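Local coordinates for protein putative esterase (Uncultured bacterium, PDB 7C4D) that probably hydrolyses carboxylic ester bonds, as a marine bacterial esterase of the alpha/beta hydrolase fold, at residues E156-L161 against L170-L175; S225-D230 against A251-H256; G23-I28 against Q85-V90; E13-K18 against L54-N59. All blocks are in the same frame, centred on the assembly; numbering follows the deposited sequence. Where two conformers were deposited one is given.

In the fold
The four contacts mark different parts of one alpha/beta hydrolase fold. Interactions 3 and 4 share its central mixed sheet: strand 16-19 pairs with 51-55, which neighbours 25-29, and residues 85-90 lead into strand 90-95. Their segments alternate along the chain, their centres lie about 14 Å apart, and they touch, for instance where Gln85 meets Phe16. Interaction 1 follows, in two helices between strands 113-119 and 217-222. Interaction 2 comes last, in loops after strands 217-222 and 244-248, and holds the probable catalytic histidine. Interactions 1 and 2 have centres about 23 Å apart yet meet through Phe173 and Trp254, joining the inserted helices to the probable active site.

Interaction 1 of 4, residues E156-L161 against L170-L175; sequences EIETQL and LRMFLL
Around Leu161 and Arg171, where the two backbones come nearest, helix segments 156-161 and 170-175 pass with their axes 10.3 Å apart and their N-to-C directions 133° apart. A short turn joins the parent helices, 154-164 and 168-175, into a splayed helical hairpin. It belongs to the helices inserted between strands 113-119 and 217-222, where many alpha/beta hydrolases carry a cap over the active site.

Leu175 is the apolar wedge of the interface, and each branch has its own partner. CD1 rests 3.7 Å from Glu158 CG, so the aliphatic part of the glutamate serves as packing surface, and the two side chains cross at about a right angle. CD2 lies 3.8 Å from Ile157 CG2. Leu161 slides past Leu175 in the opposite direction, its CD2 4.2 Å from Leu175 CG. Branched aliphatic residues suit this inner side, where Ile157 and Leu161 also pack on Ile146.

Beyond the leucine the interface turns polar. Glu158 has CG anti to the backbone N (chi1 -168°), and its long chain carries the carboxylate to Arg171. The resulting salt bridge includes a weak hydrogen bond, 3.3 Å from Arg171 NH2 to Glu158 OE2. That oxygen lies in the guanidinium plane at its edge, although the carboxylate itself is turned 59° from that plane. Arginine is long enough to span the gap and broad enough to meet backbone as well: its NH1 sits 3.1 Å from Glu158 O, close, but at too poor an angle for a hydrogen bond.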
# COMPACT_ATOMS: atom_id res chain seq x y z
N GLU A 156 -15.43 22.02 3.57
CA GLU A 156 -16.54 21.53 4.38
C GLU A 156 -16.31 20.07 4.74
O GLU A 156 -16.43 19.69 5.90
CB GLU A 156 -17.89 21.73 3.67
CG GLU A 156 -18.08 23.10 3.03
CD GLU A 156 -17.71 24.31 3.87
OE1 GLU A 156 -18.38 24.54 4.89
OE2 GLU A 156 -16.75 25.02 3.50
N ILE A 157 -15.95 19.26 3.72
CA ILE A 157 -15.64 17.85 3.89
C ILE A 157 -14.57 17.71 4.97
O ILE A 157 -14.61 16.77 5.77
CB ILE A 157 -15.18 17.19 2.57
CG1 ILE A 157 -15.81 17.83 1.32
CG2 ILE A 157 -15.38 15.68 2.62
CD1 ILE A 157 -17.02 17.10 0.75
N GLU A 158 -13.63 18.66 4.99
CA GLU A 158 -12.51 18.66 5.92
C GLU A 158 -13.03 18.82 7.35
O GLU A 158 -12.64 18.06 8.23
CB GLU A 158 -11.50 19.75 5.54
CG GLU A 158 -10.19 19.63 6.29
CD GLU A 158 -9.63 20.93 6.87
OE1 GLU A 158 -10.38 21.93 6.89
OE2 GLU A 158 -8.46 20.93 7.30
N THR A 159 -13.93 19.79 7.56
CA THR A 159 -14.48 20.11 8.87
C THR A 159 -15.44 19.02 9.33
O THR A 159 -15.63 18.83 10.53
CB THR A 159 -15.08 21.52 8.92
OG1 THR A 159 -15.99 21.66 7.83
CG2 THR A 159 -14.03 22.62 8.85
N GLN A 160 -16.05 18.30 8.37
CA GLN A 160 -16.89 17.15 8.65
C GLN A 160 -16.05 16.00 9.23
O GLN A 160 -16.47 15.36 10.19
CB GLN A 160 -17.62 16.69 7.39
CG GLN A 160 -18.86 17.50 7.07
CD GLN A 160 -19.37 17.21 5.68
OE1 GLN A 160 -19.93 16.15 5.41
NE2 GLN A 160 -19.15 18.15 4.77
N LEU A 161 -14.88 15.76 8.62
CA LEU A 161 -13.95 14.72 9.03
C LEU A 161 -13.19 15.14 10.29
O LEU A 161 -12.56 14.32 10.94
CB LEU A 161 -12.98 14.41 7.88
CG LEU A 161 -13.04 13.00 7.27
CD1 LEU A 161 -14.44 12.64 6.82
CD2 LEU A 161 -12.08 12.89 6.10
N LEU A 170 -3.81 12.15 8.53
CA LEU A 170 -4.79 11.12 8.19
C LEU A 170 -5.98 11.74 7.46
O LEU A 170 -6.42 11.21 6.44
CB LEU A 170 -5.20 10.40 9.48
CG LEU A 170 -6.09 9.17 9.35
CD1 LEU A 170 -5.54 8.18 8.32
CD2 LEU A 170 -6.25 8.51 10.71
N ARG A 171 -6.44 12.89 7.96
CA ARG A 171 -7.58 13.61 7.40
C ARG A 171 -7.30 13.96 5.94
O ARG A 171 -8.12 13.64 5.09
CB ARG A 171 -7.92 14.86 8.22
CG ARG A 171 -8.70 14.61 9.51
CD ARG A 171 -8.58 15.73 10.53
NE ARG A 171 -9.47 16.89 10.39
CZ ARG A 171 -9.19 18.00 9.72
NH1 ARG A 171 -10.08 18.99 9.67
NH2 ARG A 171 -8.04 18.14 9.09
N MET A 172 -6.17 14.63 5.65
CA MET A 172 -5.86 15.06 4.29
C MET A 172 -5.44 13.89 3.40
O MET A 172 -5.69 13.93 2.19
CB MET A 172 -4.77 16.14 4.22
CG MET A 172 -5.32 17.55 4.18
SD MET A 172 -5.50 18.22 5.85
CE MET A 172 -3.78 18.44 6.32
N PHE A 173 -4.81 12.88 4.02
CA PHE A 173 -4.51 11.60 3.39
C PHE A 173 -5.79 11.04 2.76
O PHE A 173 -5.84 10.75 1.54
CB PHE A 173 -3.79 10.68 4.39
CG PHE A 173 -3.53 9.29 3.87
CD1 PHE A 173 -2.42 9.02 3.07
CD2 PHE A 173 -4.43 8.27 4.12
CE1 PHE A 173 -2.22 7.76 2.52
CE2 PHE A 173 -4.23 7.00 3.58
CZ PHE A 173 -3.13 6.75 2.78
N LEU A 174 -6.85 10.99 3.58
CA LEU A 174 -8.14 10.47 3.14
C LEU A 174 -8.79 11.40 2.12
O LEU A 174 -9.41 10.94 1.16
CB LEU A 174 -9.03 10.26 4.37
CG LEU A 174 -8.55 9.18 5.34
CD1 LEU A 174 -9.37 9.19 6.63
CD2 LEU A 174 -8.62 7.82 4.68
N LEU A 175 -8.60 12.71 2.33
CA LEU A 175 -9.25 13.74 1.53
C LEU A 175 -8.55 13.88 0.18
O LEU A 175 -9.03 14.63 -0.68
CB LEU A 175 -9.16 15.08 2.27
CG LEU A 175 -10.24 15.39 3.31
CD1 LEU A 175 -9.91 16.69 4.01
CD2 LEU A 175 -11.62 15.47 2.67

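Interaction 2 of 4, residues S225-D230 against A251-H256; sequences SDYITD and AGHWLH. With SO4 (sulfate ion), chain E; ACT (acetate ion), chain D.
Tyr227 and His253 lie face to face, their ring planes only 17° apart and their centroids 3.6 Å from each other. Each ring covers the other's middle: His253 ND1 sits over the centre of the phenol, and Tyr227 CZ over that of the imidazole. The side chains cross at about a right angle, yet the rings overlap. His253 has CG anti to the backbone N (chi1 -179°), and its CB points toward segment 225-230, where Tyr227 lies. With one face stacked, its edge remains for polar partners: ND1 bonds to Asp120, and NE2 makes a weak bond of 3.5 Å to an acetate O.

In the alpha/beta hydrolase fold such a loop after the last strand carries the catalytic histidine. His253, Asp120 and Ser96 have the geometry of a catalytic triad, and the acetate, also held by Leu32 N and Met97 N, probably marks the oxyanion hole.

Ser225 packs CB 3.6 Å from Gly252 C. Its short hydroxyl closes an ST turn, receiving Tyr227 N at 3.2 Å, and also bonds Asp120. Further along, His256 NE2 donates to sulfate O4 at 2.8 Å, in the plane of its ring.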
# COMPACT_ATOMS: atom_id res chain seq x y z
N SER A 225 4.91 2.47 15.48
CA SER A 225 3.81 1.66 14.99
C SER A 225 3.93 0.23 15.51
O SER A 225 5.03 -0.24 15.83
CB SER A 225 3.75 1.70 13.49
OG SER A 225 3.10 0.55 12.97
N ASP A 226 2.78 -0.45 15.58
CA ASP A 226 2.70 -1.79 16.13
C ASP A 226 2.14 -2.75 15.09
O ASP A 226 1.66 -3.81 15.48
CB ASP A 226 1.87 -1.83 17.41
CG ASP A 226 2.62 -1.28 18.60
OD1 ASP A 226 3.83 -1.57 18.73
OD2 ASP A 226 2.00 -0.55 19.39
N TYR A 227 2.29 -2.43 13.80
CA TYR A 227 1.90 -3.37 12.75
C TYR A 227 2.85 -4.56 12.73
O TYR A 227 2.41 -5.67 12.43
CB TYR A 227 1.80 -2.72 11.37
CG TYR A 227 0.58 -1.86 11.19
CD1 TYR A 227 0.36 -0.75 11.99
CD2 TYR A 227 -0.35 -2.13 10.20
CE1 TYR A 227 -0.76 0.05 11.83
CE2 TYR A 227 -1.48 -1.36 10.03
CZ TYR A 227 -1.68 -0.27 10.85
OH TYR A 227 -2.78 0.50 10.68
N ILE A 228 4.14 -4.31 13.03
CA ILE A 228 5.12 -5.38 13.19
C ILE A 228 5.63 -5.39 14.65
O ILE A 228 6.09 -4.38 15.16
CB ILE A 228 6.29 -5.27 12.18
CG1 ILE A 228 5.84 -5.22 10.71
CG2 ILE A 228 7.32 -6.37 12.40
CD1 ILE A 228 6.98 -5.07 9.68
N THR A 229 5.54 -6.55 15.30
CA THR A 229 6.07 -6.73 16.65
C THR A 229 6.98 -7.95 16.65
O THR A 229 7.20 -8.55 15.62
CB THR A 229 4.96 -6.84 17.72
OG1 THR A 229 3.97 -7.82 17.38
CG2 THR A 229 4.30 -5.51 18.02
N ASP A 230 7.43 -8.35 17.84
CA ASP A 230 8.47 -9.35 17.98
C ASP A 230 7.90 -10.75 17.77
O ASP A 230 8.63 -11.66 17.40
CB ASP A 230 9.23 -9.16 19.30
CG ASP A 230 9.77 -7.74 19.46
OD1 ASP A 230 8.96 -6.82 19.70
OD2 ASP A 230 11.00 -7.56 19.31
N ALA A 251 9.14 7.06 13.48
CA ALA A 251 8.10 7.02 12.46
C ALA A 251 7.03 6.01 12.84
O ALA A 251 7.30 5.03 13.52
CB ALA A 251 8.70 6.77 11.11
N GLY A 252 5.79 6.34 12.44
CA GLY A 252 4.62 5.49 12.67
C GLY A 252 4.36 4.57 11.48
O GLY A 252 5.28 4.01 10.89
N HIS A 253 3.09 4.47 11.10
CA HIS A 253 2.67 3.56 10.06
C HIS A 253 2.96 4.12 8.66
O HIS A 253 3.20 3.35 7.73
CB HIS A 253 1.24 3.11 10.32
CG HIS A 253 0.74 2.14 9.29
ND1 HIS A 253 1.26 0.87 9.14
CD2 HIS A 253 -0.20 2.28 8.33
CE1 HIS A 253 0.64 0.25 8.15
NE2 HIS A 253 -0.26 1.09 7.64
N TRP A 254 2.93 5.46 8.50
CA TRP A 254 3.24 6.11 7.23
C TRP A 254 4.68 6.61 7.28
O TRP A 254 4.95 7.79 7.18
CB TRP A 254 2.23 7.22 6.90
CG TRP A 254 0.90 6.68 6.46
CD1 TRP A 254 0.48 6.52 5.17
CD2 TRP A 254 -0.16 6.19 7.28
NE1 TRP A 254 -0.77 5.98 5.14
CE2 TRP A 254 -1.20 5.75 6.41
CE3 TRP A 254 -0.37 6.07 8.66
CZ2 TRP A 254 -2.39 5.20 6.88
CZ3 TRP A 254 -1.56 5.53 9.12
CH2 TRP A 254 -2.56 5.11 8.24
N LEU A 255 5.61 5.66 7.45
CA LEU A 255 7.00 5.98 7.72
C LEU A 255 7.68 6.67 6.54
O LEU A 255 8.65 7.42 6.70
CB LEU A 255 7.73 4.72 8.22
CG LEU A 255 7.96 3.59 7.22
CD1 LEU A 255 8.67 2.44 7.91
CD2 LEU A 255 6.67 3.08 6.57
N HIS A 256 7.17 6.47 5.32
CA HIS A 256 7.82 7.06 4.16
C HIS A 256 7.42 8.52 3.96
O HIS A 256 8.08 9.25 3.23
CB HIS A 256 7.40 6.32 2.90
CG HIS A 256 5.92 6.29 2.76
ND1 HIS A 256 5.09 5.58 3.65
CD2 HIS A 256 5.11 6.87 1.85
CE1 HIS A 256 3.84 5.71 3.26
NE2 HIS A 256 3.82 6.47 2.15
S SO4 E . 0.30 5.29 0.88
O1 SO4 E . -0.32 5.85 -0.29
O2 SO4 E . -0.74 4.77 1.75
O3 SO4 E . 1.18 4.20 0.52
O4 SO4 E . 1.05 6.30 1.57
C ACT D . -3.44 -0.35 4.95
O ACT D . -3.09 0.60 5.67
OXT ACT D . -3.03 -0.51 3.78
CH3 ACT D . -4.41 -1.43 5.49

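Interaction 3 of 4, residues G23-I28 against Q85-V90; sequences GEPLII and QNLESV
Pro25 and Val90 stand side by side at the beginnings of two neighbouring parallel strands, 25-29 and 90-95, in the central sheet of the alpha/beta hydrolase fold. The second is reached by a beta-alpha-beta crossover: the chain leaves strand 51-55, runs through helix 71-84, and re-enters the sheet on the far side of strand 25-29. Residues 85-90 are the end of this connection. Asn86 takes the positive phi of a Schellman motif that terminates the helix, a backbone shape asparagine adopts readily.

Pro25 meets two side chains of the loop, Leu87 and Val90. Its CB lies 3.8 Å from Val90 CG1, and its CG lies 3.9 Å from Leu87 CD2, the proline and leucine sliding past each other in opposite directions. The compact ring also brings CD within 3.7 Å of Ser89 O; proline has no N-H, so this is a carbon-to-oxygen packing contact. Strand pairing nevertheless begins here, through backbone bonds of Pro25 and Ile27 to Asn91; the side-chain ND2 of Asn91 also bonds Pro25 O and Glu24 OE1.

Two residues further on, Ile27 points to the same side and is covered by helix 71-84, where Leu78 and Ile82 pack against it. Leu87 also leans on Tyr53 of strand 51-55. Beta-branched isoleucine and valine suit extended strands and fill the layer between sheet and helix. The Ile27 side chain crosses Val90 obliquely; chi2 (174°) extends its CD1, which meets both valine branches evenly, 4.1 Å from Val90 CG1 and 4.1 Å from CG2.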
# COMPACT_ATOMS: atom_id res chain seq x y z
N GLY A 23 17.92 1.66 -15.53
CA GLY A 23 18.03 0.86 -14.32
C GLY A 23 17.04 -0.30 -14.29
O GLY A 23 16.16 -0.43 -15.15
N GLU A 24 17.16 -1.13 -13.25
CA GLU A 24 16.21 -2.21 -13.03
C GLU A 24 14.83 -1.63 -12.70
O GLU A 24 14.73 -0.55 -12.13
CB GLU A 24 16.66 -3.08 -11.86
CG GLU A 24 18.05 -3.68 -12.04
CD GLU A 24 18.49 -4.35 -10.75
OE1 GLU A 24 17.71 -4.35 -9.76
OE2 GLU A 24 19.59 -4.88 -10.74
N PRO A 25 13.73 -2.32 -13.04
CA PRO A 25 12.40 -1.80 -12.73
C PRO A 25 12.21 -1.89 -11.23
O PRO A 25 12.77 -2.75 -10.56
CB PRO A 25 11.43 -2.76 -13.40
CG PRO A 25 12.31 -3.42 -14.44
CD PRO A 25 13.67 -3.57 -13.80
N LEU A 26 11.43 -0.93 -10.72
CA LEU A 26 11.08 -0.87 -9.33
C LEU A 26 9.60 -0.49 -9.30
O LEU A 26 9.22 0.59 -9.74
CB LEU A 26 11.98 0.17 -8.65
CG LEU A 26 11.68 0.50 -7.18
CD1 LEU A 26 11.66 -0.74 -6.33
CD2 LEU A 26 12.72 1.49 -6.64
N ILE A 27 8.78 -1.40 -8.77
CA ILE A 27 7.34 -1.20 -8.67
C ILE A 27 7.01 -0.81 -7.23
O ILE A 27 7.42 -1.53 -6.31
CB ILE A 27 6.57 -2.47 -9.13
CG1 ILE A 27 6.83 -2.78 -10.60
CG2 ILE A 27 5.08 -2.33 -8.83
CD1 ILE A 27 6.23 -4.10 -11.12
N ILE A 28 6.25 0.29 -7.07
CA ILE A 28 5.83 0.71 -5.73
C ILE A 28 4.30 0.55 -5.62
O ILE A 28 3.58 0.99 -6.51
CB ILE A 28 6.32 2.14 -5.43
CG1 ILE A 28 7.82 2.30 -5.73
CG2 ILE A 28 6.01 2.62 -4.02
CD1 ILE A 28 8.41 3.68 -5.29
N GLN A 85 3.92 -4.83 -19.54
CA GLN A 85 5.01 -3.88 -19.63
C GLN A 85 6.29 -4.62 -20.01
O GLN A 85 7.34 -4.00 -20.11
CB GLN A 85 5.24 -3.19 -18.27
CG GLN A 85 4.17 -2.20 -17.86
CD GLN A 85 4.08 -1.08 -18.85
OE1 GLN A 85 3.00 -0.73 -19.31
NE2 GLN A 85 5.23 -0.50 -19.20
N ASN A 86 6.21 -5.94 -20.18
CA ASN A 86 7.32 -6.79 -20.59
C ASN A 86 8.49 -6.78 -19.62
O ASN A 86 9.63 -6.84 -20.05
CB ASN A 86 7.82 -6.48 -22.00
CG ASN A 86 6.84 -6.93 -23.05
OD1 ASN A 86 6.26 -6.11 -23.75
ND2 ASN A 86 6.61 -8.23 -23.13
N LEU A 87 8.20 -6.79 -18.31
CA LEU A 87 9.26 -6.77 -17.32
C LEU A 87 9.57 -8.21 -16.94
O LEU A 87 8.66 -8.98 -16.63
CB LEU A 87 8.83 -5.90 -16.12
CG LEU A 87 8.32 -4.50 -16.45
CD1 LEU A 87 7.66 -3.82 -15.25
CD2 LEU A 87 9.40 -3.62 -17.06
N GLU A 88 10.85 -8.57 -17.00
CA GLU A 88 11.31 -9.92 -16.71
C GLU A 88 11.34 -10.16 -15.20
O GLU A 88 10.73 -11.11 -14.70
CB GLU A 88 12.68 -10.16 -17.35
CG GLU A 88 12.82 -11.56 -17.94
CD GLU A 88 11.56 -12.08 -18.61
OE1 GLU A 88 11.14 -11.50 -19.64
OE2 GLU A 88 10.97 -13.04 -18.08
N SER A 89 12.08 -9.29 -14.49
CA SER A 89 12.21 -9.40 -13.05
C SER A 89 12.31 -8.01 -12.43
O SER A 89 12.92 -7.11 -13.00
CB SER A 89 13.36 -10.30 -12.68
OG SER A 89 14.58 -9.69 -13.03
N VAL A 90 11.69 -7.86 -11.25
CA VAL A 90 11.42 -6.54 -10.73
C VAL A 90 11.77 -6.46 -9.26
O VAL A 90 11.61 -7.43 -8.52
CB VAL A 90 9.95 -6.13 -10.93
CG1 VAL A 90 9.62 -5.94 -12.39
CG2 VAL A 90 8.96 -7.02 -10.17

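Interaction 4 of 4, residues E13-K18 against L54-N59; sequences ELFFRK and LIDQRN
Phe16 and Ile55 face each other as a non-hydrogen-bonded antiparallel pair, where edge strand 16-19 joins strand 51-55 in the alpha/beta hydrolase sheet. Next to them Arg17 and Leu54 form a hydrogen-bonded pair, and each donates its N-H to the other's carbonyl: Arg17 N to Leu54 O at 3.0 Å, Leu54 N to Arg17 O at 2.8 Å. Leu54 O also receives a CA-H...O contact from Phe16 CA at 3.2 Å. One residue beyond the Phe16-Ile55 pair, Asp56 N donates to Phe15 O over 2.9 Å and almost straight (175°).

Asp56 is buried, and its polar atoms are well supplied. OD1 takes Gly36 N, OD2 takes Arg62 N, and Asp56 O bonds the hydroxyl of Ser63, which is also bound to Phe15 N. A short carboxylate can thus bind loop amides here. It lies alongside Phe15, pointing the same way, with OD2 3.2 Å from CD2 at the ring edge, the side where aromatic hydrogens are slightly positive. The Arg58 guanidinium turns elsewhere, to Asp77.

Apolar packing completes the contact. Leu14 drops its branches onto segment 54-59, CD1 3.6 Å from Ile55 CG2 and CD2 over the backbone near Asp56 O and Arg58 N. Phe16 holds CG between N and carbonyl carbon (chi1 69°), and the ring leads away; it is its CB that meets Ile55 CD1, at 3.4 Å.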
# COMPACT_ATOMS: atom_id res chain seq x y z
N GLU A 13 -6.72 -3.62 -15.64
CA GLU A 13 -5.58 -2.84 -16.11
C GLU A 13 -5.32 -1.71 -15.13
O GLU A 13 -6.18 -0.85 -14.93
CB GLU A 13 -5.82 -2.34 -17.54
CG GLU A 13 -5.80 -3.46 -18.56
CD GLU A 13 -5.83 -3.00 -20.01
OE1 GLU A 13 -5.64 -1.79 -20.26
OE2 GLU A 13 -6.04 -3.86 -20.89
N LEU A 14 -4.16 -1.74 -14.46
CA LEU A 14 -3.89 -0.75 -13.44
C LEU A 14 -3.32 0.50 -14.12
O LEU A 14 -2.58 0.41 -15.10
CB LEU A 14 -2.94 -1.32 -12.38
CG LEU A 14 -3.46 -2.46 -11.51
CD1 LEU A 14 -2.45 -2.84 -10.43
CD2 LEU A 14 -4.82 -2.14 -10.91
N PHE A 15 -3.78 1.66 -13.64
CA PHE A 15 -3.13 2.92 -13.95
C PHE A 15 -1.76 2.99 -13.27
O PHE A 15 -1.61 2.54 -12.12
CB PHE A 15 -3.97 4.09 -13.44
CG PHE A 15 -3.26 5.41 -13.62
CD1 PHE A 15 -3.13 5.99 -14.87
CD2 PHE A 15 -2.74 6.08 -12.54
CE1 PHE A 15 -2.48 7.21 -15.02
CE2 PHE A 15 -2.05 7.27 -12.68
CZ PHE A 15 -1.94 7.84 -13.93
N PHE A 16 -0.79 3.56 -13.99
CA PHE A 16 0.58 3.77 -13.51
C PHE A 16 1.16 5.04 -14.13
O PHE A 16 0.68 5.55 -15.15
CB PHE A 16 1.51 2.62 -13.89
CG PHE A 16 1.82 2.52 -15.37
CD1 PHE A 16 0.93 1.91 -16.24
CD2 PHE A 16 2.99 3.06 -15.89
CE1 PHE A 16 1.22 1.81 -17.60
CE2 PHE A 16 3.28 2.97 -17.24
CZ PHE A 16 2.39 2.35 -18.09
N ARG A 17 2.20 5.52 -13.46
CA ARG A 17 3.12 6.54 -13.96
C ARG A 17 4.55 6.01 -13.78
O ARG A 17 4.84 5.33 -12.79
CB ARG A 17 2.96 7.83 -13.15
CG ARG A 17 1.68 8.61 -13.45
CD ARG A 17 1.75 10.08 -13.06
NE ARG A 17 1.89 10.26 -11.62
CZ ARG A 17 2.93 10.87 -11.04
NH1 ARG A 17 2.99 10.99 -9.72
NH2 ARG A 17 3.89 11.37 -11.79
N LYS A 18 5.43 6.31 -14.73
CA LYS A 18 6.81 5.84 -14.71
C LYS A 18 7.76 7.03 -14.55
O LYS A 18 7.67 7.98 -15.31
CB LYS A 18 7.11 5.09 -16.01
CG LYS A 18 8.54 4.58 -16.15
CD LYS A 18 8.66 3.65 -17.32
CE LYS A 18 10.10 3.44 -17.72
NZ LYS A 18 10.16 2.70 -18.99
N LEU A 54 4.85 3.80 -10.44
CA LEU A 54 3.93 4.15 -9.37
C LEU A 54 2.55 3.70 -9.82
O LEU A 54 1.95 4.30 -10.72
CB LEU A 54 3.94 5.67 -9.15
CG LEU A 54 5.27 6.34 -8.83
CD1 LEU A 54 5.05 7.82 -8.70
CD2 LEU A 54 5.84 5.81 -7.53
N ILE A 55 2.10 2.59 -9.21
CA ILE A 55 0.89 1.88 -9.60
C ILE A 55 -0.23 2.31 -8.65
O ILE A 55 0.02 2.53 -7.46
CB ILE A 55 1.18 0.37 -9.53
CG1 ILE A 55 1.96 -0.13 -10.75
CG2 ILE A 55 -0.08 -0.44 -9.29
CD1 ILE A 55 1.13 -0.20 -11.95
N ASP A 56 -1.42 2.53 -9.22
CA ASP A 56 -2.66 2.71 -8.45
C ASP A 56 -3.30 1.31 -8.42
O ASP A 56 -3.44 0.68 -9.45
CB ASP A 56 -3.60 3.73 -9.09
CG ASP A 56 -3.19 5.20 -9.00
OD1 ASP A 56 -2.23 5.50 -8.30
OD2 ASP A 56 -3.87 6.05 -9.57
N GLN A 57 -3.54 0.77 -7.23
CA GLN A 57 -4.14 -0.57 -7.17
C GLN A 57 -5.65 -0.49 -7.40
O GLN A 57 -6.22 0.60 -7.32
CB GLN A 57 -3.77 -1.22 -5.85
CG GLN A 57 -2.28 -1.54 -5.78
CD GLN A 57 -1.97 -2.18 -4.46
OE1 GLN A 57 -2.01 -3.40 -4.32
NE2 GLN A 57 -1.75 -1.32 -3.48
N ARG A 58 -6.28 -1.66 -7.67
CA ARG A 58 -7.73 -1.70 -7.89
C ARG A 58 -8.47 -0.94 -6.78
O ARG A 58 -8.05 -0.96 -5.62
CB ARG A 58 -8.21 -3.15 -8.06
CG ARG A 58 -8.24 -3.99 -6.79
CD ARG A 58 -9.08 -5.24 -7.00
NE ARG A 58 -8.56 -5.94 -8.15
CZ ARG A 58 -9.24 -6.85 -8.85
NH1 ARG A 58 -10.46 -7.16 -8.49
NH2 ARG A 58 -8.69 -7.43 -9.90
N ASN A 59 -9.50 -0.18 -7.20
CA ASN A 59 -10.40 0.61 -6.36
C ASN A 59 -9.75 1.89 -5.83
O ASN A 59 -10.33 2.58 -4.99
CB ASN A 59 -11.07 -0.22 -5.25
CG ASN A 59 -12.05 -1.25 -5.78
OD1 ASN A 59 -12.71 -1.04 -6.81
ND2 ASN A 59 -12.12 -2.38 -5.09